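Local coordinates for protein endoglucanase (Clostridium thermocellum, PDB 2YIK) that probably hydrolyses internal beta-1,4-glucosidic bonds of cellulose, as a family 9 glycoside hydrolase catalytic domain, at residues W362-Q366 with V405-H410; F252-E256 with H297-E301; A461-H467 with D487-D491; Y40-Y46 with M521-M527; T380-V385 with Q424-L428. All coordinates share one frame. Residues are numbered along the deposited sequence.

Interaction 1. Residues W362-Q366 with V405-H410; sequences WKPIQ and VYDKHH
W362 lies at the beginning of the helical run that continues to 373, where Q366 N donates to W362 O at 2.9 Å, and lays its indole (chi1 m, chi2 120°) against the C-terminal end of helix 392-408; the closest CA pair is I365 with Y406, 7.9 Å apart. V405 comes first, its CG1 4.4 Å from W362 CH2 at the indole edge. Y406, chi1 t, turns its ring edge to the W362 six-membered ring face in an offset edge-to-face pair, centroids 5.4 Å apart and planes at 77°; its CD2 is 3.7 Å from W362 CE3 and 3.8 Å from I365 CG2. H409 leaves helical angles (-86/9), its CB 3.6 Å from W362 CZ2. H410, chi1 m, folds back so that ND1 donates to Y406 O at 2.6 Å. That bond holds the imidazole edge-on over the five-membered ring of W362, H410 CE1 to W362 CD2 3.5 Å. This aromatic cluster joins the two helices in the family 9 (alpha/alpha)6 barrel, closing the C-terminal end of 392-408. Helix 322-336 lies alongside, offering D334 to W362 NE1; E140 of helix 124-140 binds H409 NE2, and Y417 of helix 416-428 meets Y406 edge-to-face.

Interaction 2. Residues F252-E256 with H297-E301; sequences FDFAE and HYLDE
This is a side-chain-mediated contact between two helices of the family 9 (alpha/alpha)6 barrel domain, helix 238-257 and helix 296-305, combining a His-carboxylate hydrogen bond with an offset edge-to-face aromatic pair. The fully helical segments come no closer than 13.0 Å between axes and cross at 45°, so long side chains have to span the gap; the nearest CA pairs are F252 with Y298 at 9.4 Å and E256 with E301 at 8.7 Å. F252 and E256 lie one turn apart on the same face, both chi1 t and both with CB directed at the other helix. F252 offers its ring face to the edge of Y298 (chi1 m), centroids 5.4 Å apart, planes at 78°, with F252 CD2 3.6 Å from Y298 CE1. E301 CB packs at the F252 ring edge, 4.0 Å from F252 CZ. Helix 279-293 fills in behind: its Y282 stacks on F252 and hydrogen-bonds E301, whose carboxylate also has a salt bridge to K304. E301 OE2 sits 4.4 Å from the like-charged E256 OE2. E256, extended through chi2 t, meets H297, chi1 t, where H297 NE2 donates to E256 OE1 at 2.8 Å with an N-H...O angle of 170°.

Interaction 3. Residues A461-H467 with D487-D491; sequences ANDSSPH and DRTND
Side chains and two waters join these irregular segments. H467, chi1 m with chi2 -170°, turns its ring edge so that NE2 donates a short 2.5 Å hydrogen bond to T489 OG1; T489 is chi1 m with CB facing the other segment. T489 OG1 donates in turn to a water at 2.9 Å, which gives its own protons to D463 O (2.6 Å) and S465 O (2.5 Å). D463, chi1 t, makes an Asx turn: its OD1 accepts from S465 N at 2.8 Å and bonds S465 OG at 2.6 Å. R488 to D491 is a type I beta turn, D491 N to R488 O 3.0 Å. Both segments belong to the long irregular connection between helices 453-456 and 499-516, at the surface; the A461 side chain is about 5 Å from that of H451, a predicted active-site residue. N490, chi1 p, accepts R488 NE at OD1, 3.2 Å. The A461 and N490 CA atoms are 4.9 Å apart, and the second water donates to A461 O at 2.6 Å and accepts from N490 N at 3.0 Å.

Interaction 4. Residues Y40-Y46 with M521-M527; sequences YAKALQY and MQIDPSM
Helix 40-47, at the start of the modelled chain, receives the irregular segment 521-527, near the end of the modelled chain, along one side. The segment runs with the helix: K42 and I523 have CA atoms only 4.4 Å apart, Y46 and M527 8.5 Å. The small side chain of A41 leaves the hollow in which the 521-527 backbone settles, with A41 CB 3.5 Å from M521 O and 4.2 Å from I523 CG2. At one end M521, chi1 m and chi2 t, pushes its sulfur against Y40: SD is 3.6 Å from Y40 CD2 and accepts a weak hydrogen bond from Y40 N, also 3.6 Å. At the other, M527, coiled m, m, m, makes a CH-pi contact, CE 4.0 Å from the Y46 centroid, with SD oblique at 4.5 Å. Between them Q45 bonds the D524 backbone at both ends: D524 N to Q45 OE1 2.7 Å, Q45 NE2 to D524 O 2.9 Å. Y46 OH donates to D524 OD2 at 2.6 Å, while D524 OD1 accepts S526 N at 2.9 Å. Y472 packs on Y46 and M527. The two ends of the modelled domain thus lie side by side, with a Met-aromatic contact at each end and an Asx turn within the type I beta turn D524 to M527.

Interaction 5. Residues T380-V385 with Q424-L428; sequences TPGGYV and QMDYL
A type I beta turn, T380 to G383, sits here against the last turn of helix 416-428 in the helical family 9 domain. Hydrogen bonds within the segment shape the turn: G383 N donates to T380 O and T380 N to Y384 O, both 2.8 Å, and T380 OG1 (chi1 p) accepts Y384 N at 3.0 Å. G383 has phi/psi 95/16, where a CB would jam against the preceding carbonyl; at G382 one would lie only 3.2 Å from Y427 CE2. The hydroxyls are satisfied beyond the two segments: D483 bonds Y427 OH and T380 OG1, and S392 of helix 392-408 bonds Y384 OH. In the apolar group, Y384 CE1 touches L428 CD2 at 3.7 Å, and the Q424 side chain, chi1 and chi2 m, packs beside the backbone from G383 to V385. Between the segments the main contact is aromatic. Y384 and Y427, both chi1 t, form an offset stack, centroids 4.7 Å apart and planes at 11°, and Y384 CB makes a CH-pi contact over the Y427 ring, 3.4 Å from its centroid.

Interaction 4 spans nearly the whole modelled chain, tying its start to its end, and the other four close within that span. Interaction 2 comes first, then interactions 1 and 5, whose segments alternate, then interaction 3. Helices 392-408 and 416-428, consecutive in sequence, carry interactions 1 and 5, with centres 22 Å apart. Interactions 4 and 5 touch: Y40 OH lies 2.6 Å from D426 OD1, a probable hydrogen bond, so interaction 4 rests on helix 416-428. Interactions 2 and 3 are the most distant pair, centres 46 Å apart on opposite sides of the chain's centre. The contacts thus join distant parts of one helical domain, with interaction 3 beside the predicted active-site histidine.

Interaction 1. Residues W362-Q366 with V405-H410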
# COMPACT_ATOMS: atom_id res chain seq x y z
N TRP A 362 -1.77 15.39 17.01
CA TRP A 362 -0.89 15.76 15.90
C TRP A 362 0.59 15.84 16.31
O TRP A 362 1.48 15.81 15.45
CB TRP A 362 -1.29 17.10 15.29
CG TRP A 362 -2.39 17.03 14.27
CD1 TRP A 362 -3.60 17.66 14.34
CD2 TRP A 362 -2.38 16.32 13.03
NE1 TRP A 362 -4.34 17.38 13.22
CE2 TRP A 362 -3.62 16.56 12.39
CE3 TRP A 362 -1.45 15.49 12.39
CZ2 TRP A 362 -3.96 16.01 11.15
CZ3 TRP A 362 -1.78 14.94 11.14
CH2 TRP A 362 -3.03 15.20 10.54
N LYS A 363 0.86 15.95 17.61
CA LYS A 363 2.23 16.09 18.10
C LYS A 363 3.18 14.97 17.66
O LYS A 363 4.31 15.25 17.26
CB LYS A 363 2.23 16.24 19.63
CG LYS A 363 3.59 16.54 20.24
CD LYS A 363 4.26 17.72 19.56
CE LYS A 363 5.53 18.17 20.29
NZ LYS A 363 6.10 19.37 19.63
N PRO A 364 2.74 13.70 17.72
CA PRO A 364 3.68 12.66 17.29
C PRO A 364 4.13 12.81 15.84
O PRO A 364 5.26 12.47 15.49
CB PRO A 364 2.88 11.37 17.52
CG PRO A 364 2.02 11.73 18.70
CD PRO A 364 1.54 13.11 18.33
N ILE A 365 3.24 13.32 15.00
CA ILE A 365 3.56 13.51 13.59
C ILE A 365 4.36 14.80 13.39
O ILE A 365 5.17 14.89 12.47
CB ILE A 365 2.26 13.53 12.73
CG1 ILE A 365 1.80 12.08 12.48
CG2 ILE A 365 2.49 14.28 11.42
CD1 ILE A 365 2.81 11.23 11.71
N GLN A 366 4.16 15.78 14.27
CA GLN A 366 4.92 17.01 14.16
C GLN A 366 6.37 16.65 14.50
O GLN A 366 7.31 17.18 13.90
CB GLN A 366 4.40 18.08 15.13
CG GLN A 366 5.13 19.41 15.01
CD GLN A 366 4.70 20.44 16.04
OE1 GLN A 366 5.33 21.49 16.18
NE2 GLN A 366 3.62 20.15 16.76
N VAL A 405 -0.03 15.85 4.12
CA VAL A 405 -1.29 15.62 4.83
C VAL A 405 -1.35 16.55 6.06
O VAL A 405 -2.40 17.10 6.38
CB VAL A 405 -1.41 14.14 5.27
CG1 VAL A 405 -2.49 13.99 6.34
CG2 VAL A 405 -1.73 13.27 4.06
N TYR A 406 -0.22 16.72 6.73
CA TYR A 406 -0.16 17.59 7.91
C TYR A 406 -0.51 19.02 7.52
O TYR A 406 -1.31 19.68 8.19
CB TYR A 406 1.23 17.56 8.54
CG TYR A 406 1.33 18.39 9.81
CD1 TYR A 406 1.58 19.76 9.76
CD2 TYR A 406 1.17 17.79 11.06
CE1 TYR A 406 1.66 20.52 10.92
CE2 TYR A 406 1.26 18.54 12.23
CZ TYR A 406 1.50 19.90 12.16
OH TYR A 406 1.62 20.65 13.31
N ASP A 407 0.10 19.51 6.44
CA ASP A 407 -0.17 20.88 6.00
C ASP A 407 -1.61 21.05 5.55
O ASP A 407 -2.21 22.11 5.79
CB ASP A 407 0.80 21.29 4.88
CG ASP A 407 2.19 21.65 5.40
OD1 ASP A 407 2.38 21.62 6.63
OD2 ASP A 407 3.08 21.97 4.59
N LYS A 408 -2.17 20.03 4.91
CA LYS A 408 -3.54 20.13 4.46
C LYS A 408 -4.45 20.37 5.67
O LYS A 408 -5.35 21.20 5.62
CB LYS A 408 -4.00 18.85 3.76
CG LYS A 408 -5.49 18.86 3.44
CD LYS A 408 -6.00 17.50 2.98
CE LYS A 408 -7.54 17.48 2.97
NZ LYS A 408 -8.09 16.13 2.70
N HIS A 409 -4.17 19.65 6.75
CA HIS A 409 -4.99 19.76 7.94
C HIS A 409 -4.62 20.87 8.92
O HIS A 409 -5.16 20.94 10.02
CB HIS A 409 -5.03 18.40 8.63
CG HIS A 409 -5.71 17.36 7.82
ND1 HIS A 409 -7.09 17.30 7.68
CD2 HIS A 409 -5.22 16.38 7.01
CE1 HIS A 409 -7.41 16.35 6.83
NE2 HIS A 409 -6.29 15.77 6.41
N HIS A 410 -3.71 21.73 8.49
CA HIS A 410 -3.30 22.87 9.31
C HIS A 410 -3.34 24.14 8.47
O HIS A 410 -2.32 24.77 8.22
CB HIS A 410 -1.89 22.65 9.89
CG HIS A 410 -1.84 21.62 10.97
ND1 HIS A 410 -1.86 20.26 10.71
CD2 HIS A 410 -1.87 21.73 12.32
CE1 HIS A 410 -1.90 19.59 11.84
NE2 HIS A 410 -1.91 20.46 12.84

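Interaction 2. Residues F252-E256 with H297-E301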
# COMPACT_ATOMS: atom_id res chain seq x y z
N PHE A 252 -12.19 -7.02 10.62
CA PHE A 252 -11.76 -6.45 11.90
C PHE A 252 -12.29 -7.27 13.07
O PHE A 252 -11.58 -7.47 14.06
CB PHE A 252 -12.22 -5.01 12.07
CG PHE A 252 -11.66 -4.33 13.30
CD1 PHE A 252 -10.41 -3.71 13.26
CD2 PHE A 252 -12.36 -4.36 14.51
CE1 PHE A 252 -9.87 -3.12 14.41
CE2 PHE A 252 -11.83 -3.78 15.66
CZ PHE A 252 -10.58 -3.16 15.61
N ASP A 253 -13.53 -7.73 12.96
CA ASP A 253 -14.12 -8.52 14.03
C ASP A 253 -13.38 -9.85 14.21
O ASP A 253 -13.23 -10.35 15.32
CB ASP A 253 -15.60 -8.80 13.75
CG ASP A 253 -16.34 -9.27 14.98
OD1 ASP A 253 -16.33 -8.53 15.99
OD2 ASP A 253 -16.91 -10.37 14.96
N PHE A 254 -12.93 -10.41 13.09
CA PHE A 254 -12.18 -11.65 13.10
C PHE A 254 -10.85 -11.39 13.82
O PHE A 254 -10.42 -12.17 14.66
CB PHE A 254 -11.95 -12.11 11.66
CG PHE A 254 -11.08 -13.33 11.52
CD1 PHE A 254 -9.69 -13.21 11.53
CD2 PHE A 254 -11.64 -14.60 11.35
CE1 PHE A 254 -8.86 -14.33 11.36
CE2 PHE A 254 -10.82 -15.73 11.18
CZ PHE A 254 -9.43 -15.60 11.19
N ALA A 255 -10.21 -10.27 13.50
CA ALA A 255 -8.94 -9.92 14.14
C ALA A 255 -9.14 -9.66 15.63
O ALA A 255 -8.36 -10.10 16.46
CB ALA A 255 -8.32 -8.68 13.47
N GLU A 256 -10.21 -8.95 15.96
CA GLU A 256 -10.51 -8.62 17.35
C GLU A 256 -10.82 -9.84 18.21
O GLU A 256 -10.25 -10.01 19.28
CB GLU A 256 -11.70 -7.66 17.41
CG GLU A 256 -12.04 -7.20 18.81
CD GLU A 256 -13.28 -6.34 18.86
OE1 GLU A 256 -13.59 -5.68 17.85
OE2 GLU A 256 -13.94 -6.32 19.91
N HIS A 297 -16.86 1.97 19.59
CA HIS A 297 -16.13 0.74 19.87
C HIS A 297 -14.78 0.71 19.15
O HIS A 297 -13.78 0.26 19.71
CB HIS A 297 -16.97 -0.47 19.45
CG HIS A 297 -16.22 -1.76 19.50
ND1 HIS A 297 -15.82 -2.35 20.68
CD2 HIS A 297 -15.77 -2.57 18.51
CE1 HIS A 297 -15.16 -3.46 20.41
NE2 HIS A 297 -15.11 -3.62 19.10
N TYR A 298 -14.77 1.17 17.90
CA TYR A 298 -13.54 1.19 17.12
C TYR A 298 -12.52 2.15 17.70
O TYR A 298 -11.33 1.84 17.74
CB TYR A 298 -13.85 1.54 15.67
CG TYR A 298 -14.65 0.47 14.98
CD1 TYR A 298 -14.17 -0.83 14.89
CD2 TYR A 298 -15.91 0.75 14.43
CE1 TYR A 298 -14.92 -1.84 14.29
CE2 TYR A 298 -16.66 -0.24 13.82
CZ TYR A 298 -16.16 -1.53 13.75
OH TYR A 298 -16.91 -2.51 13.14
N LEU A 299 -12.98 3.31 18.14
CA LEU A 299 -12.06 4.27 18.72
C LEU A 299 -11.50 3.70 20.02
O LEU A 299 -10.33 3.92 20.34
CB LEU A 299 -12.77 5.60 19.00
CG LEU A 299 -11.82 6.77 19.29
CD1 LEU A 299 -10.92 7.05 18.07
CD2 LEU A 299 -12.64 8.01 19.65
N ASP A 300 -12.33 2.96 20.76
CA ASP A 300 -11.89 2.34 22.01
C ASP A 300 -10.82 1.29 21.72
O ASP A 300 -9.88 1.12 22.50
CB ASP A 300 -13.05 1.66 22.74
CG ASP A 300 -14.01 2.65 23.38
OD1 ASP A 300 -13.59 3.79 23.69
OD2 ASP A 300 -15.19 2.29 23.59
N GLU A 301 -10.98 0.57 20.62
CA GLU A 301 -10.00 -0.45 20.26
C GLU A 301 -8.70 0.23 19.82
O GLU A 301 -7.61 -0.26 20.13
CB GLU A 301 -10.53 -1.35 19.15
CG GLU A 301 -11.55 -2.38 19.63
CD GLU A 301 -11.00 -3.27 20.72
OE1 GLU A 301 -10.06 -4.05 20.47
OE2 GLU A 301 -11.51 -3.19 21.86

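Interaction 3. Residues A461-H467 with D487-D491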
# COMPACT_ATOMS: atom_id res chain seq x y z
N ALA A 461 17.58 -11.58 -15.69
CA ALA A 461 17.82 -10.23 -15.17
C ALA A 461 19.24 -9.76 -15.49
O ALA A 461 19.50 -8.56 -15.60
CB ALA A 461 17.60 -10.21 -13.65
N ASN A 462 20.16 -10.71 -15.63
CA ASN A 462 21.56 -10.40 -15.92
C ASN A 462 21.80 -9.94 -17.35
O ASN A 462 22.86 -9.40 -17.66
CB ASN A 462 22.44 -11.61 -15.62
CG ASN A 462 22.51 -11.92 -14.15
OD1 ASN A 462 22.33 -13.07 -13.74
ND2 ASN A 462 22.77 -10.90 -13.33
N ASP A 463 20.82 -10.17 -18.23
CA ASP A 463 20.93 -9.76 -19.62
C ASP A 463 20.86 -8.23 -19.62
O ASP A 463 19.89 -7.64 -19.13
CB ASP A 463 19.76 -10.34 -20.42
CG ASP A 463 19.74 -9.88 -21.86
OD1 ASP A 463 20.45 -8.91 -22.20
OD2 ASP A 463 18.98 -10.47 -22.66
N SER A 464 21.88 -7.59 -20.19
CA SER A 464 21.95 -6.13 -20.19
C SER A 464 21.24 -5.37 -21.32
O SER A 464 21.42 -4.16 -21.45
CB SER A 464 23.41 -5.68 -20.14
OG SER A 464 24.16 -6.28 -21.19
N SER A 465 20.44 -6.07 -22.11
CA SER A 465 19.74 -5.42 -23.21
C SER A 465 18.66 -4.46 -22.75
O SER A 465 18.18 -4.56 -21.62
CB SER A 465 19.10 -6.47 -24.11
OG SER A 465 20.01 -7.53 -24.32
N PRO A 466 18.26 -3.51 -23.62
CA PRO A 466 17.22 -2.55 -23.28
C PRO A 466 15.95 -3.34 -22.98
O PRO A 466 15.77 -4.46 -23.46
CB PRO A 466 17.06 -1.73 -24.56
CG PRO A 466 18.42 -1.78 -25.18
CD PRO A 466 18.83 -3.22 -24.95
N HIS A 467 15.07 -2.76 -22.17
CA HIS A 467 13.82 -3.43 -21.84
C HIS A 467 12.91 -3.34 -23.06
O HIS A 467 12.99 -2.39 -23.83
CB HIS A 467 13.15 -2.76 -20.64
CG HIS A 467 13.82 -3.07 -19.34
ND1 HIS A 467 13.27 -2.74 -18.11
CD2 HIS A 467 14.99 -3.70 -19.06
CE1 HIS A 467 14.07 -3.14 -17.15
NE2 HIS A 467 15.13 -3.73 -17.70
N ASP A 487 22.08 1.81 -12.73
CA ASP A 487 20.88 1.54 -13.51
C ASP A 487 20.98 0.28 -14.37
O ASP A 487 21.23 0.35 -15.58
CB ASP A 487 20.56 2.78 -14.37
CG ASP A 487 19.23 2.67 -15.09
OD1 ASP A 487 18.42 1.80 -14.73
OD2 ASP A 487 19.00 3.48 -16.02
N ARG A 488 20.80 -0.88 -13.74
CA ARG A 488 20.85 -2.17 -14.41
C ARG A 488 19.68 -3.05 -13.96
O ARG A 488 19.26 -2.98 -12.80
CB ARG A 488 22.16 -2.90 -14.11
CG ARG A 488 23.37 -2.39 -14.87
CD ARG A 488 24.57 -3.28 -14.56
NE ARG A 488 24.33 -4.67 -14.96
CZ ARG A 488 24.44 -5.13 -16.21
NH1 ARG A 488 24.80 -4.31 -17.19
NH2 ARG A 488 24.17 -6.40 -16.48
N THR A 489 19.17 -3.87 -14.86
CA THR A 489 18.06 -4.75 -14.55
C THR A 489 18.39 -5.67 -13.36
O THR A 489 17.51 -5.97 -12.55
CB THR A 489 17.68 -5.61 -15.78
OG1 THR A 489 17.28 -4.74 -16.85
CG2 THR A 489 16.53 -6.55 -15.45
N ASN A 490 19.64 -6.11 -13.24
CA ASN A 490 19.98 -6.99 -12.13
C ASN A 490 20.38 -6.29 -10.83
O ASN A 490 20.79 -6.96 -9.87
CB ASN A 490 21.07 -8.00 -12.54
CG ASN A 490 22.39 -7.33 -12.90
OD1 ASN A 490 22.55 -6.12 -12.73
ND2 ASN A 490 23.34 -8.13 -13.38
N ASP A 491 20.28 -4.96 -10.78
CA ASP A 491 20.59 -4.24 -9.55
C ASP A 491 19.29 -4.30 -8.75
O ASP A 491 18.44 -3.41 -8.85
CB ASP A 491 20.95 -2.77 -9.83
CG ASP A 491 21.18 -1.97 -8.55
OD1 ASP A 491 21.16 -2.59 -7.46
OD2 ASP A 491 21.38 -0.73 -8.64
O HOH W 1 21.10 -6.48 -15.82
O HOH W 2 18.71 -5.33 -19.26

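Interaction 4. Residues Y40-Y46 with M521-M527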
# COMPACT_ATOMS: atom_id res chain seq x y z
N TYR A 40 4.28 18.04 -11.26
CA TYR A 40 3.62 17.11 -10.35
C TYR A 40 2.33 16.51 -10.88
O TYR A 40 1.93 15.44 -10.44
CB TYR A 40 3.39 17.79 -9.00
CG TYR A 40 4.63 18.50 -8.51
CD1 TYR A 40 5.85 17.81 -8.39
CD2 TYR A 40 4.62 19.86 -8.23
CE1 TYR A 40 7.02 18.48 -8.02
CE2 TYR A 40 5.78 20.54 -7.86
CZ TYR A 40 6.97 19.84 -7.76
OH TYR A 40 8.11 20.53 -7.43
N ALA A 41 1.69 17.18 -11.83
CA ALA A 41 0.46 16.66 -12.42
C ALA A 41 0.82 15.44 -13.25
O ALA A 41 0.16 14.41 -13.21
CB ALA A 41 -0.22 17.71 -13.29
N LYS A 42 1.89 15.57 -14.02
CA LYS A 42 2.36 14.48 -14.86
C LYS A 42 2.93 13.37 -13.99
O LYS A 42 2.81 12.19 -14.31
CB LYS A 42 3.43 14.99 -15.83
CG LYS A 42 4.10 13.90 -16.63
CD LYS A 42 5.20 14.44 -17.55
CE LYS A 42 6.08 13.29 -18.05
NZ LYS A 42 7.07 13.73 -19.08
N ALA A 43 3.56 13.74 -12.88
CA ALA A 43 4.14 12.75 -11.97
C ALA A 43 3.02 11.89 -11.39
O ALA A 43 3.15 10.67 -11.30
CB ALA A 43 4.91 13.45 -10.86
N LEU A 44 1.93 12.53 -11.01
CA LEU A 44 0.77 11.83 -10.47
C LEU A 44 0.24 10.87 -11.53
O LEU A 44 0.02 9.68 -11.27
CB LEU A 44 -0.33 12.82 -10.07
CG LEU A 44 -1.66 12.19 -9.64
CD1 LEU A 44 -1.42 11.28 -8.44
CD2 LEU A 44 -2.67 13.28 -9.28
N GLN A 45 0.02 11.40 -12.73
CA GLN A 45 -0.48 10.60 -13.83
C GLN A 45 0.38 9.36 -14.04
O GLN A 45 -0.13 8.23 -14.02
CB GLN A 45 -0.50 11.42 -15.12
CG GLN A 45 -0.67 10.59 -16.38
CD GLN A 45 -0.49 11.40 -17.65
OE1 GLN A 45 0.41 12.24 -17.75
NE2 GLN A 45 -1.33 11.14 -18.65
N TYR A 46 1.67 9.57 -14.22
CA TYR A 46 2.60 8.46 -14.43
C TYR A 46 2.68 7.48 -13.27
O TYR A 46 2.72 6.27 -13.48
CB TYR A 46 4.00 9.01 -14.73
CG TYR A 46 4.24 9.37 -16.18
CD1 TYR A 46 3.34 10.18 -16.87
CD2 TYR A 46 5.38 8.92 -16.85
CE1 TYR A 46 3.57 10.54 -18.20
CE2 TYR A 46 5.61 9.27 -18.18
CZ TYR A 46 4.70 10.08 -18.85
OH TYR A 46 4.94 10.45 -20.15
N MET A 521 1.81 23.02 -15.31
CA MET A 521 1.83 21.59 -15.03
C MET A 521 0.67 20.84 -15.65
O MET A 521 -0.39 20.71 -15.03
CB MET A 521 1.86 21.37 -13.52
CG MET A 521 3.15 21.84 -12.89
SD MET A 521 3.25 21.45 -11.16
CE MET A 521 4.56 22.58 -10.67
N GLN A 522 0.89 20.33 -16.86
CA GLN A 522 -0.12 19.60 -17.61
C GLN A 522 0.20 18.11 -17.66
O GLN A 522 1.36 17.73 -17.67
CB GLN A 522 -0.18 20.11 -19.05
CG GLN A 522 -0.53 21.58 -19.20
CD GLN A 522 -1.79 21.95 -18.45
OE1 GLN A 522 -2.73 21.14 -18.36
NE2 GLN A 522 -1.84 23.17 -17.92
N ILE A 523 -0.84 17.27 -17.68
CA ILE A 523 -0.61 15.83 -17.78
C ILE A 523 -0.18 15.56 -19.22
O ILE A 523 -0.32 16.43 -20.09
CB ILE A 523 -1.88 14.98 -17.41
CG1 ILE A 523 -3.02 15.18 -18.43
CG2 ILE A 523 -2.31 15.28 -15.97
CD1 ILE A 523 -3.25 16.62 -18.83
N ASP A 524 0.38 14.38 -19.46
CA ASP A 524 0.85 13.97 -20.77
C ASP A 524 -0.34 13.43 -21.57
O ASP A 524 -0.83 12.33 -21.29
CB ASP A 524 1.94 12.91 -20.60
CG ASP A 524 2.41 12.33 -21.92
OD1 ASP A 524 1.87 12.73 -22.97
OD2 ASP A 524 3.32 11.47 -21.90
N PRO A 525 -0.80 14.16 -22.59
CA PRO A 525 -1.94 13.73 -23.40
C PRO A 525 -1.74 12.48 -24.26
O PRO A 525 -2.71 11.90 -24.74
CB PRO A 525 -2.26 14.97 -24.23
CG PRO A 525 -0.89 15.50 -24.53
CD PRO A 525 -0.14 15.34 -23.20
N SER A 526 -0.49 12.06 -24.43
CA SER A 526 -0.23 10.88 -25.25
C SER A 526 -0.28 9.55 -24.49
O SER A 526 -0.13 8.49 -25.09
CB SER A 526 1.13 11.01 -25.93
OG SER A 526 2.17 10.71 -25.01
N MET A 527 -0.49 9.60 -23.17
CA MET A 527 -0.56 8.37 -22.37
C MET A 527 -1.92 7.70 -22.49
O MET A 527 -2.94 8.38 -22.66
CB MET A 527 -0.29 8.67 -20.89
CG MET A 527 1.15 9.02 -20.55
SD MET A 527 2.27 7.62 -20.77
CE MET A 527 2.21 6.85 -19.10

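Interaction 5. Residues T380-V385 with Q424-L428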
# COMPACT_ATOMS: atom_id res chain seq x y z
N THR A 380 21.91 12.91 2.37
CA THR A 380 23.06 12.72 1.51
C THR A 380 23.75 14.03 1.14
O THR A 380 23.18 15.11 1.31
CB THR A 380 22.66 12.04 0.19
OG1 THR A 380 21.85 12.95 -0.57
CG2 THR A 380 21.87 10.77 0.45
N PRO A 381 24.99 13.96 0.63
CA PRO A 381 25.70 15.18 0.24
C PRO A 381 24.81 15.92 -0.75
O PRO A 381 24.77 17.15 -0.80
CB PRO A 381 26.98 14.65 -0.40
CG PRO A 381 27.25 13.41 0.41
CD PRO A 381 25.87 12.78 0.50
N GLY A 382 24.07 15.14 -1.54
CA GLY A 382 23.18 15.71 -2.54
C GLY A 382 21.91 16.35 -2.00
O GLY A 382 21.17 16.96 -2.77
N GLY A 383 21.63 16.20 -0.71
CA GLY A 383 20.43 16.81 -0.14
C GLY A 383 19.19 15.93 -0.04
O GLY A 383 18.09 16.43 0.18
N TYR A 384 19.38 14.63 -0.18
CA TYR A 384 18.29 13.66 -0.14
C TYR A 384 18.18 13.00 1.23
O TYR A 384 19.17 12.47 1.74
CB TYR A 384 18.58 12.61 -1.22
CG TYR A 384 17.67 11.40 -1.27
CD1 TYR A 384 16.30 11.53 -1.53
CD2 TYR A 384 18.20 10.12 -1.14
CE1 TYR A 384 15.49 10.41 -1.67
CE2 TYR A 384 17.39 8.99 -1.29
CZ TYR A 384 16.04 9.14 -1.55
OH TYR A 384 15.25 8.03 -1.72
N VAL A 385 17.00 13.03 1.84
CA VAL A 385 16.83 12.41 3.16
C VAL A 385 16.73 10.89 2.98
O VAL A 385 15.78 10.36 2.40
CB VAL A 385 15.62 12.98 3.93
CG1 VAL A 385 15.59 12.43 5.34
CG2 VAL A 385 15.72 14.52 3.98
N GLN A 424 12.39 17.33 -1.82
CA GLN A 424 12.70 15.91 -1.92
C GLN A 424 12.16 15.30 -3.22
O GLN A 424 12.84 14.50 -3.86
CB GLN A 424 12.17 15.16 -0.70
CG GLN A 424 12.84 15.56 0.62
CD GLN A 424 14.36 15.48 0.57
OE1 GLN A 424 15.05 16.51 0.54
NE2 GLN A 424 14.89 14.27 0.54
N MET A 425 10.94 15.67 -3.62
CA MET A 425 10.39 15.13 -4.86
C MET A 425 11.22 15.64 -6.04
O MET A 425 11.50 14.89 -6.98
CB MET A 425 8.93 15.55 -5.06
CG MET A 425 8.28 14.89 -6.28
SD MET A 425 8.27 13.07 -6.13
CE MET A 425 6.71 12.85 -5.14
N ASP A 426 11.61 16.91 -5.99
CA ASP A 426 12.43 17.46 -7.07
C ASP A 426 13.77 16.72 -7.14
O ASP A 426 14.30 16.50 -8.23
CB ASP A 426 12.65 18.97 -6.89
CG ASP A 426 11.38 19.78 -7.14
OD1 ASP A 426 10.36 19.20 -7.57
OD2 ASP A 426 11.41 21.01 -6.93
N TYR A 427 14.33 16.32 -5.99
CA TYR A 427 15.58 15.56 -6.01
C TYR A 427 15.32 14.25 -6.74
O TYR A 427 16.07 13.86 -7.64
CB TYR A 427 16.09 15.24 -4.59
CG TYR A 427 17.31 14.31 -4.55
CD1 TYR A 427 17.16 12.95 -4.82
CD2 TYR A 427 18.60 14.79 -4.29
CE1 TYR A 427 18.26 12.08 -4.83
CE2 TYR A 427 19.71 13.92 -4.29
CZ TYR A 427 19.53 12.57 -4.57
OH TYR A 427 20.61 11.70 -4.61
N LEU A 428 14.24 13.57 -6.36
CA LEU A 428 13.91 12.30 -6.99
C LEU A 428 13.56 12.44 -8.47
O LEU A 428 13.72 11.48 -9.23
CB LEU A 428 12.76 11.61 -6.23
CG LEU A 428 13.16 11.00 -4.88
CD1 LEU A 428 11.91 10.53 -4.13
CD2 LEU A 428 14.12 9.84 -5.10